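Local coordinates for protein deoxyhypusine hydroxylase (Homo sapiens, PDB 4D50) that hydroxylates the deoxyhypusine side chain of translation initiation factor eIF5A at a diiron centre, completing the formation of hypusine, at residues 123-128 / 207-212; 59-64 / 93-98; 179-184 / 211-216. All coordinates share one frame; numbering follows the deposited sequence.

In the fold
Interactions 2 and 3 are buried contacts, each between the first helices of successive HEAT-like repeats, whereas interaction 1 is only partly buried and joins helix 121-140 to the N-terminal end of helix 208-221. That last helix also serves interaction 3, a turn further on, and His212 is common to both. Interaction 2 is built round the two iron ions and the peroxide; interaction 3 is mainly apolar packing with one bridging water; interaction 1 mixes a carboxylate-to-cap hydrogen bond with leucine packing. The three converge on one iron: Thr126 of interaction 1 hydrogen-bonds His94 of interaction 2, and His94, Glu95 and His212 all bind that ion.

Interaction 1. Residues 123-128 / 207-212; sequences VAETCQ and SALFRH. With FE (Fe (III) ion), chain C; PER (peroxide ion), chain E.
Glu125 of helix 121-140 reaches across to the start of helix 208-221, its chain extended beyond CG. CB rests on Leu209 CD2 at 3.7 Å; at the far end CD lies 3.5 Å from Ser207 OG, and OE1 accepts a hydrogen bond from Ser207 OG at 2.7 Å. The hydroxyl comes to the syn side of OE1, 19° out of the carboxylate plane. OE2 lies 3.6 Å from Ser207 CB. A water also donates to OE1 and accepts from Leu209 N, tying the carboxylate to the first turn of the helix.

Ser207 is the N-cap of that helix. With OG between its backbone N and carbonyl carbon (chi1 66°), the hydroxyl accepts from Phe210 N at 3.2 Å, almost straight, while giving its proton to Glu125. Beside this polar patch Leu209 crosses Thr126 at about a right angle, both its methyls, CD1 and CD2, lying 3.4 Å from Thr126 OG1. That hydroxyl is taken up by Glu122 O and by ND1 of the iron ligand His94, so Thr126 is second-shell to the metal.

One turn on, His212 ND1 donates to Leu209 O at 2.7 Å, on a lone pair in the carbonyl plane, which fixes the ring's rotation; NE2 then binds the iron at 2.3 Å, with His94 and Glu95 as fellow protein ligands. A negative carboxylate at the N-terminal end of a helix would probably be stabilised by the helix dipole, and the helix that delivers His212 has its first turn tied by cap, water and carboxylate together.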
loop_
_atom_site.group_PDB
_atom_site.type_symbol
_atom_site.label_atom_id
_atom_site.label_comp_id
_atom_site.label_asym_id
_atom_site.label_seq_id
_atom_site.Cartn_x
_atom_site.Cartn_y
_atom_site.Cartn_z
ATOM N N VAL A 123 -0.136 13.577 2.292
ATOM C CA VAL A 123 -0.055 13.302 3.775
ATOM C C VAL A 123 -1.338 13.776 4.490
ATOM O O VAL A 123 -1.856 13.105 5.274
ATOM C CB VAL A 123 1.184 13.984 4.413
ATOM C CG1 VAL A 123 1.229 13.834 5.933
ATOM C CG2 VAL A 123 2.461 13.425 3.794
ATOM N N ALA A 124 -1.705 15.032 4.262
ATOM C CA ALA A 124 -2.965 15.602 4.689
ATOM C C ALA A 124 -4.142 14.710 4.380
ATOM O O ALA A 124 -4.887 14.353 5.288
ATOM C CB ALA A 124 -3.188 16.931 4.054
ATOM N N GLU A 125 -4.279 14.301 3.107
ATOM C CA GLU A 125 -5.350 13.392 2.729
ATOM C C GLU A 125 -5.316 12.034 3.416
ATOM O O GLU A 125 -6.374 11.560 3.850
ATOM C CB GLU A 125 -5.425 13.205 1.208
ATOM C CG GLU A 125 -5.847 14.474 0.512
ATOM C CD GLU A 125 -6.101 14.310 -0.994
ATOM O OE1 GLU A 125 -5.500 13.408 -1.589
ATOM O OE2 GLU A 125 -6.800 15.137 -1.593
ATOM N N THR A 126 -4.142 11.441 3.459
ATOM C CA THR A 126 -3.963 10.139 4.141
ATOM C C THR A 126 -4.419 10.269 5.615
ATOM O O THR A 126 -5.138 9.384 6.095
ATOM C CB THR A 126 -2.484 9.762 4.191
ATOM O OG1 THR A 126 -2.073 9.509 2.827
ATOM C CG2 THR A 126 -2.238 8.586 5.069
ATOM N N CYS A 127 -4.075 11.371 6.285
ATOM C CA CYS A 127 -4.328 11.460 7.718
ATOM C C CYS A 127 -5.822 11.788 7.914
ATOM O O CYS A 127 -6.463 11.341 8.906
ATOM C CB CYS A 127 -3.389 12.500 8.449
ATOM S SG CYS A 127 -1.689 11.978 8.411
ATOM N N GLN A 128 -6.435 12.486 6.955
ATOM C CA GLN A 128 -7.884 12.693 7.025
ATOM C C GLN A 128 -8.615 11.389 6.971
ATOM O O GLN A 128 -9.571 11.160 7.722
ATOM C CB GLN A 128 -8.328 13.642 5.933
ATOM C CG GLN A 128 -7.810 15.073 6.163
ATOM C CD GLN A 128 -7.888 15.886 4.901
ATOM O OE1 GLN A 128 -8.746 15.635 4.052
ATOM N NE2 GLN A 128 -6.975 16.778 4.723
ATOM N N SER A 207 -7.365 13.067 -6.593
ATOM C CA SER A 207 -6.007 13.398 -6.255
ATOM C C SER A 207 -5.095 12.239 -6.621
ATOM O O SER A 207 -5.545 11.129 -6.900
ATOM C CB SER A 207 -5.940 13.633 -4.737
ATOM O OG SER A 207 -6.204 12.443 -3.997
ATOM N N ALA A 208 -3.784 12.494 -6.518
ATOM C CA ALA A 208 -2.793 11.447 -6.711
ATOM C C ALA A 208 -2.960 10.320 -5.683
ATOM O O ALA A 208 -2.906 9.152 -6.038
ATOM C CB ALA A 208 -1.380 12.044 -6.621
ATOM N N LEU A 209 -3.251 10.637 -4.411
ATOM C CA LEU A 209 -3.510 9.575 -3.405
ATOM C C LEU A 209 -4.628 8.659 -3.868
ATOM O O LEU A 209 -4.466 7.418 -3.901
ATOM C CB LEU A 209 -3.877 10.177 -2.054
ATOM C CG LEU A 209 -3.699 9.218 -0.894
ATOM C CD1 LEU A 209 -2.253 8.958 -0.573
ATOM C CD2 LEU A 209 -4.425 9.720 0.331
ATOM N N PHE A 210 -5.764 9.265 -4.257
ATOM C CA PHE A 210 -6.906 8.520 -4.787
ATOM C C PHE A 210 -6.556 7.608 -5.944
ATOM O O PHE A 210 -6.902 6.396 -5.906
ATOM C CB PHE A 210 -7.996 9.511 -5.239
ATOM C CG PHE A 210 -9.227 8.874 -5.894
ATOM C CD1 PHE A 210 -9.252 8.629 -7.271
ATOM C CD2 PHE A 210 -10.348 8.548 -5.166
ATOM C CE1 PHE A 210 -10.367 8.140 -7.886
ATOM C CE2 PHE A 210 -11.451 7.919 -5.788
ATOM C CZ PHE A 210 -11.454 7.751 -7.137
ATOM N N ARG A 211 -5.851 8.131 -6.937
ATOM C CA ARG A 211 -5.472 7.322 -8.116
ATOM C C ARG A 211 -4.570 6.161 -7.718
ATOM O O ARG A 211 -4.641 5.055 -8.257
ATOM C CB ARG A 211 -4.754 8.181 -9.156
ATOM C CG ARG A 211 -5.761 9.086 -9.844
ATOM C CD ARG A 211 -5.227 9.727 -11.122
ATOM N NE ARG A 211 -3.990 10.414 -10.952
ATOM C CZ ARG A 211 -3.858 11.693 -10.527
ATOM N NH1 ARG A 211 -4.935 12.391 -10.127
ATOM N NH2 ARG A 211 -2.627 12.266 -10.478
ATOM N N HIS A 212 -3.664 6.417 -6.821
ATOM C CA HIS A 212 -2.763 5.370 -6.403
ATOM C C HIS A 212 -3.514 4.248 -5.738
ATOM O O HIS A 212 -3.197 3.091 -5.927
ATOM C CB HIS A 212 -1.585 5.984 -5.586
ATOM C CG HIS A 212 -1.424 5.559 -4.164
ATOM N ND1 HIS A 212 -2.248 6.015 -3.166
ATOM C CD2 HIS A 212 -0.435 4.878 -3.534
ATOM C CE1 HIS A 212 -1.885 5.481 -2.027
ATOM N NE2 HIS A 212 -0.759 4.835 -2.208
HETATM FE FE FE C . 0.656 4.094 -0.599
HETATM O O1 PER E . 2.414 4.686 -1.831
HETATM O O2 PER E . 2.838 4.390 -3.284
HETATM O O HOH W 1 -3.049 13.372 -3.018
HETATM O O HOH W 2 1.110 2.159 -1.396
HETATM O O HOH W 3 -1.060 3.112 0.316
#

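Interaction 2. Residues 59-64 / 93-98; sequences LKHELA and RHEAGE. With FE (Fe (III) ion), chain C; FE (Fe (III) ion), chain D; PER (peroxide ion), chain E.
Helices 57-70 and 90-103 run side by side in the same direction, their segments 59-64 and 93-98 inclined by only 5° with axes 8.2 Å apart. The CA atoms of His61 and Glu95, and of Ala64 and Ala96, face each other. These are the first helices of two successive HEAT-like repeats, stacked in parallel as in the superhelical HEAT arrangement, and here the stack carries a diiron site.

Small residues permit the close approach: Ala64 CB lies over the backbone of the other helix, 3.8 Å from Ala96 N, and 3.9 Å from Glu95 CB. A turn earlier Glu95 CG comes to 3.1 Å from His61 O. Bent about the CB-CG bond (chi2 66°), the Glu95 chain brings OE1 to the edge of the His61 ring, near its plane, with Glu95 OE1 3.3 Å from His61 CD2.

The two histidines serve different irons. His61 NE2 binds one, whose other protein ligands are His245 and Glu246; His61 ND1 is hydrogen-bonded to Leu58 O. His94 NE2 and Glu95 OE1 bind the second, at 2.2 and 2.1 Å, together with His212. Peroxide links the metals, O1 on the second iron and O2 on the first, and a water bridges them as well. Thus His61 of one repeat goes to one ion, His94 and Glu95 of the next to the other, and the exogenous oxygens join the two: this is the peroxo-diiron(III) intermediate of the oxygenase. Peroxide O1 lies at the edge of the His94 ring and in its plane, and approaches His61 CD2 to 3.1 Å.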
loop_
_atom_site.group_PDB
_atom_site.type_symbol
_atom_site.label_atom_id
_atom_site.label_comp_id
_atom_site.label_asym_id
_atom_site.label_seq_id
_atom_site.Cartn_x
_atom_site.Cartn_y
_atom_site.Cartn_z
ATOM N N LEU A 59 11.393 1.026 -1.079
ATOM C CA LEU A 59 11.561 0.105 0.045
ATOM C C LEU A 59 11.003 0.730 1.323
ATOM O O LEU A 59 10.249 0.110 2.035
ATOM C CB LEU A 59 13.030 -0.304 0.201
ATOM C CG LEU A 59 13.253 -1.314 1.326
ATOM C CD1 LEU A 59 12.563 -2.646 1.168
ATOM C CD2 LEU A 59 14.800 -1.514 1.441
ATOM N N LYS A 60 11.335 1.996 1.600
ATOM C CA LYS A 60 10.933 2.615 2.865
ATOM C C LYS A 60 9.414 2.693 3.072
ATOM O O LYS A 60 8.907 2.467 4.164
ATOM C CB LYS A 60 11.512 4.002 2.997
ATOM C CG LYS A 60 13.002 4.051 3.307
ATOM C CD LYS A 60 13.460 5.478 3.623
ATOM C CE LYS A 60 13.481 6.342 2.395
ATOM N NZ LYS A 60 14.132 7.655 2.588
ATOM N N HIS A 61 8.705 2.967 2.017
ATOM C CA HIS A 61 7.251 3.029 2.091
ATOM C C HIS A 61 6.641 1.641 2.265
ATOM O O HIS A 61 5.629 1.500 2.982
ATOM C CB HIS A 61 6.698 3.858 0.939
ATOM C CG HIS A 61 6.020 3.053 -0.124
ATOM N ND1 HIS A 61 6.677 2.116 -0.885
ATOM C CD2 HIS A 61 4.715 3.024 -0.495
ATOM C CE1 HIS A 61 5.805 1.596 -1.756
ATOM N NE2 HIS A 61 4.600 2.108 -1.502
ATOM N N GLU A 62 7.294 0.597 1.751
ATOM C CA GLU A 62 6.830 -0.807 1.990
ATOM C C GLU A 62 7.037 -1.193 3.503
ATOM O O GLU A 62 6.251 -1.939 4.124
ATOM C CB GLU A 62 7.579 -1.744 1.095
ATOM C CG GLU A 62 6.794 -2.890 0.486
ATOM C CD GLU A 62 5.873 -2.406 -0.623
ATOM O OE1 GLU A 62 6.320 -1.697 -1.546
ATOM O OE2 GLU A 62 4.666 -2.642 -0.468
ATOM N N LEU A 63 8.117 -0.689 4.050
ATOM C CA LEU A 63 8.364 -0.901 5.478
ATOM C C LEU A 63 7.191 -0.392 6.222
ATOM O O LEU A 63 6.711 -1.011 7.194
ATOM C CB LEU A 63 9.604 -0.194 5.975
ATOM C CG LEU A 63 10.923 -0.430 5.229
ATOM C CD1 LEU A 63 11.964 0.496 5.785
ATOM C CD2 LEU A 63 11.350 -1.847 5.396
ATOM N N ALA A 64 6.832 0.847 5.915
ATOM C CA ALA A 64 5.708 1.455 6.679
ATOM C C ALA A 64 4.417 0.693 6.408
ATOM O O ALA A 64 3.639 0.464 7.360
ATOM C CB ALA A 64 5.497 2.934 6.309
ATOM N N ARG A 93 5.889 9.268 3.851
ATOM C CA ARG A 93 5.184 9.879 4.962
ATOM C C ARG A 93 3.728 9.489 4.889
ATOM O O ARG A 93 3.113 9.214 5.939
ATOM C CB ARG A 93 5.374 11.442 4.976
ATOM C CG ARG A 93 6.857 11.874 5.171
ATOM C CD ARG A 93 7.015 13.405 5.135
ATOM N NE ARG A 93 6.170 13.948 6.196
ATOM C CZ ARG A 93 5.373 15.005 6.160
ATOM N NH1 ARG A 93 5.302 15.807 5.108
ATOM N NH2 ARG A 93 4.621 15.266 7.228
ATOM N N HIS A 94 3.164 9.465 3.681
ATOM C CA HIS A 94 1.762 9.041 3.497
ATOM C C HIS A 94 1.615 7.637 4.051
ATOM O O HIS A 94 0.672 7.352 4.880
ATOM C CB HIS A 94 1.282 9.112 2.030
ATOM C CG HIS A 94 0.682 7.852 1.546
ATOM N ND1 HIS A 94 -0.571 7.414 1.924
ATOM C CD2 HIS A 94 1.186 6.919 0.720
ATOM C CE1 HIS A 94 -0.786 6.234 1.373
ATOM N NE2 HIS A 94 0.259 5.923 0.627
ATOM N N GLU A 95 2.525 6.762 3.672
ATOM C CA GLU A 95 2.398 5.359 4.049
ATOM C C GLU A 95 2.449 5.186 5.579
ATOM O O GLU A 95 1.777 4.333 6.148
ATOM C CB GLU A 95 3.436 4.439 3.349
ATOM C CG GLU A 95 2.944 3.047 3.119
ATOM C CD GLU A 95 1.791 2.962 2.139
ATOM O OE1 GLU A 95 1.844 3.533 0.989
ATOM O OE2 GLU A 95 0.715 2.403 2.525
ATOM N N ALA A 96 3.289 5.972 6.214
ATOM C CA ALA A 96 3.424 5.914 7.723
ATOM C C ALA A 96 2.072 6.430 8.328
ATOM O O ALA A 96 1.620 5.826 9.320
ATOM C CB ALA A 96 4.606 6.765 8.245
ATOM N N GLY A 97 1.466 7.518 7.812
ATOM C CA GLY A 97 0.180 7.942 8.328
ATOM C C GLY A 97 -0.914 6.918 8.163
ATOM O O GLY A 97 -1.687 6.644 9.074
ATOM N N GLU A 98 -1.017 6.383 6.963
ATOM C CA GLU A 98 -1.952 5.250 6.747
ATOM C C GLU A 98 -1.730 4.074 7.713
ATOM O O GLU A 98 -2.678 3.500 8.205
ATOM C CB GLU A 98 -1.899 4.714 5.289
ATOM C CG GLU A 98 -2.916 3.600 5.048
ATOM C CD GLU A 98 -2.992 3.119 3.614
ATOM O OE1 GLU A 98 -2.879 3.954 2.693
ATOM O OE2 GLU A 98 -3.283 1.913 3.455
HETATM FE FE FE C . 0.656 4.094 -0.599
HETATM FE FE FE D . 2.841 2.224 -3.029
HETATM O O1 PER E . 2.414 4.686 -1.831
HETATM O O2 PER E . 2.838 4.390 -3.284
HETATM O O HOH W 3 -1.060 3.112 0.316
HETATM O O HOH W 2 1.110 2.159 -1.396
HETATM O O HOH W 4 2.699 0.073 -2.903
#

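Interaction 3. Residues 179-184 / 211-216; sequences ERYRAM and RHEVGY. With FE (Fe (III) ion), chain C; PER (peroxide ion), chain E.
The Tyr181 ring has Met184 CE over one face, 4.2 Å above the plane and offset toward the rim, while a water sits in plane at its edge, 2.7 Å from OH. The side chains of Tyr181 and Glu213 cross at about a right angle, Glu213 CG 3.5 Å from Tyr181 CE2 and the carboxylate turned 44° from the ring plane. The same water donates to Glu213 OE1 at 2.6 Å, so phenol and carboxylate meet through it. Glu213 CG also packs against Met184 SD, at nearly a right angle to its ring contact; it gets there by pointing anti to the backbone N (chi1 -161°) before the chain bends about CB-CG.

The two segments belong to helices 177-190 and 208-221, the first helices of HEAT-like repeats 3 and 4, which run nearly parallel at 16° with axes 11.1 Å apart. Larger side chains fill that spacing: Met184, bent about its CG-SD bond, sends CE to Val214 CG2 at 3.6 Å. A leucine in place of Tyr181 would probably leave the bridging water without its phenol partner and Glu213 freer to turn. Next to Glu213 in sequence, His212 touches Met242 and Glu246 of helix 241-254.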
loop_
_atom_site.group_PDB
_atom_site.type_symbol
_atom_site.label_atom_id
_atom_site.label_comp_id
_atom_site.label_asym_id
_atom_site.label_seq_id
_atom_site.Cartn_x
_atom_site.Cartn_y
_atom_site.Cartn_z
ATOM N N GLU A 179 -15.736 8.587 1.715
ATOM C CA GLU A 179 -16.911 7.903 1.166
ATOM C C GLU A 179 -16.540 7.283 -0.211
ATOM O O GLU A 179 -17.013 6.181 -0.568
ATOM C CB GLU A 179 -18.052 8.894 1.053
ATOM C CG GLU A 179 -18.940 9.066 2.268
ATOM C CD GLU A 179 -18.288 9.670 3.519
ATOM O OE1 GLU A 179 -17.141 10.180 3.465
ATOM O OE2 GLU A 179 -18.965 9.628 4.584
ATOM N N ARG A 180 -15.686 7.990 -0.947
ATOM C CA ARG A 180 -15.233 7.547 -2.238
ATOM C C ARG A 180 -14.402 6.288 -2.053
ATOM O O ARG A 180 -14.482 5.395 -2.896
ATOM C CB ARG A 180 -14.436 8.631 -2.984
ATOM C CG ARG A 180 -15.248 9.867 -3.128
ATOM C CD ARG A 180 -14.512 10.925 -3.921
ATOM N NE ARG A 180 -14.227 10.541 -5.301
ATOM C CZ ARG A 180 -13.411 11.242 -6.110
ATOM N NH1 ARG A 180 -12.844 12.401 -5.697
ATOM N NH2 ARG A 180 -13.184 10.874 -7.357
ATOM N N TYR A 181 -13.530 6.277 -1.060
ATOM C CA TYR A 181 -12.739 5.082 -0.751
ATOM C C TYR A 181 -13.613 3.928 -0.348
ATOM O O TYR A 181 -13.362 2.736 -0.650
ATOM C CB TYR A 181 -11.715 5.372 0.359
ATOM C CG TYR A 181 -10.368 5.854 -0.105
ATOM C CD1 TYR A 181 -10.249 6.984 -0.907
ATOM C CD2 TYR A 181 -9.231 5.295 0.381
ATOM C CE1 TYR A 181 -9.029 7.430 -1.354
ATOM C CE2 TYR A 181 -7.987 5.753 -0.066
ATOM C CZ TYR A 181 -7.903 6.815 -0.922
ATOM O OH TYR A 181 -6.650 7.320 -1.330
ATOM N N ARG A 182 -14.703 4.213 0.376
ATOM C CA ARG A 182 -15.566 3.087 0.751
ATOM C C ARG A 182 -16.184 2.399 -0.503
ATOM O O ARG A 182 -16.348 1.190 -0.558
ATOM C CB ARG A 182 -16.702 3.627 1.698
ATOM C CG ARG A 182 -16.199 4.031 3.049
ATOM C CD ARG A 182 -17.286 4.044 4.125
ATOM N NE ARG A 182 -17.917 2.751 4.290
ATOM C CZ ARG A 182 -19.008 2.572 5.034
ATOM N NH1 ARG A 182 -19.568 3.620 5.641
ATOM N NH2 ARG A 182 -19.565 1.389 5.093
ATOM N N ALA A 183 -16.506 3.201 -1.502
ATOM C CA ALA A 183 -17.153 2.735 -2.729
ATOM C C ALA A 183 -16.077 1.980 -3.533
ATOM O O ALA A 183 -16.365 0.958 -4.106
ATOM C CB ALA A 183 -17.637 3.918 -3.512
ATOM N N MET A 184 -14.856 2.410 -3.403
ATOM C CA MET A 184 -13.694 1.803 -4.093
ATOM C C MET A 184 -13.488 0.363 -3.542
ATOM O O MET A 184 -13.358 -0.594 -4.310
ATOM C CB MET A 184 -12.398 2.607 -3.890
ATOM C CG MET A 184 -11.280 2.214 -4.839
ATOM S SD MET A 184 -9.724 2.997 -4.253
ATOM C CE MET A 184 -10.040 4.708 -4.488
ATOM N N ARG A 211 -5.851 8.131 -6.937
ATOM C CA ARG A 211 -5.472 7.322 -8.116
ATOM C C ARG A 211 -4.570 6.161 -7.718
ATOM O O ARG A 211 -4.641 5.055 -8.257
ATOM C CB ARG A 211 -4.754 8.181 -9.156
ATOM C CG ARG A 211 -5.761 9.086 -9.844
ATOM C CD ARG A 211 -5.227 9.727 -11.122
ATOM N NE ARG A 211 -3.990 10.414 -10.952
ATOM C CZ ARG A 211 -3.858 11.693 -10.527
ATOM N NH1 ARG A 211 -4.935 12.391 -10.127
ATOM N NH2 ARG A 211 -2.627 12.266 -10.478
ATOM N N HIS A 212 -3.664 6.417 -6.821
ATOM C CA HIS A 212 -2.763 5.370 -6.403
ATOM C C HIS A 212 -3.514 4.248 -5.738
ATOM O O HIS A 212 -3.197 3.091 -5.927
ATOM C CB HIS A 212 -1.585 5.984 -5.586
ATOM C CG HIS A 212 -1.424 5.559 -4.164
ATOM N ND1 HIS A 212 -2.248 6.015 -3.166
ATOM C CD2 HIS A 212 -0.435 4.878 -3.534
ATOM C CE1 HIS A 212 -1.885 5.481 -2.027
ATOM N NE2 HIS A 212 -0.759 4.835 -2.208
ATOM N N GLU A 213 -4.473 4.610 -4.887
ATOM C CA GLU A 213 -5.299 3.622 -4.262
ATOM C C GLU A 213 -6.046 2.789 -5.266
ATOM O O GLU A 213 -6.189 1.563 -5.075
ATOM C CB GLU A 213 -6.242 4.285 -3.242
ATOM C CG GLU A 213 -6.778 3.290 -2.264
ATOM C CD GLU A 213 -5.742 2.747 -1.278
ATOM O OE1 GLU A 213 -4.880 3.517 -0.801
ATOM O OE2 GLU A 213 -5.835 1.529 -0.983
ATOM N N VAL A 214 -6.603 3.437 -6.288
ATOM C CA VAL A 214 -7.259 2.708 -7.392
ATOM C C VAL A 214 -6.338 1.664 -7.978
ATOM O O VAL A 214 -6.715 0.480 -8.168
ATOM C CB VAL A 214 -7.746 3.711 -8.459
ATOM C CG1 VAL A 214 -8.278 2.999 -9.716
ATOM C CG2 VAL A 214 -8.899 4.528 -7.880
ATOM N N GLY A 215 -5.086 2.073 -8.173
ATOM C CA GLY A 215 -4.001 1.192 -8.708
ATOM C C GLY A 215 -3.828 -0.026 -7.769
ATOM O O GLY A 215 -3.775 -1.158 -8.189
ATOM N N TYR A 216 -3.709 0.233 -6.471
ATOM C CA TYR A 216 -3.534 -0.836 -5.497
ATOM C C TYR A 216 -4.718 -1.829 -5.538
ATOM O O TYR A 216 -4.521 -3.053 -5.626
ATOM C CB TYR A 216 -3.344 -0.198 -4.096
ATOM C CG TYR A 216 -3.389 -1.137 -2.902
ATOM C CD1 TYR A 216 -4.603 -1.416 -2.230
ATOM C CD2 TYR A 216 -2.207 -1.721 -2.388
ATOM C CE1 TYR A 216 -4.642 -2.285 -1.107
ATOM C CE2 TYR A 216 -2.258 -2.551 -1.274
ATOM C CZ TYR A 216 -3.473 -2.848 -0.663
ATOM O OH TYR A 216 -3.492 -3.657 0.503
HETATM FE FE FE C . 0.656 4.094 -0.599
HETATM O O1 PER E . 2.414 4.686 -1.831
HETATM O O2 PER E . 2.838 4.390 -3.284
HETATM O O HOH W 5 -4.651 5.999 -0.045
HETATM O O HOH W 2 1.110 2.159 -1.396
HETATM O O HOH W 3 -1.060 3.112 0.316
#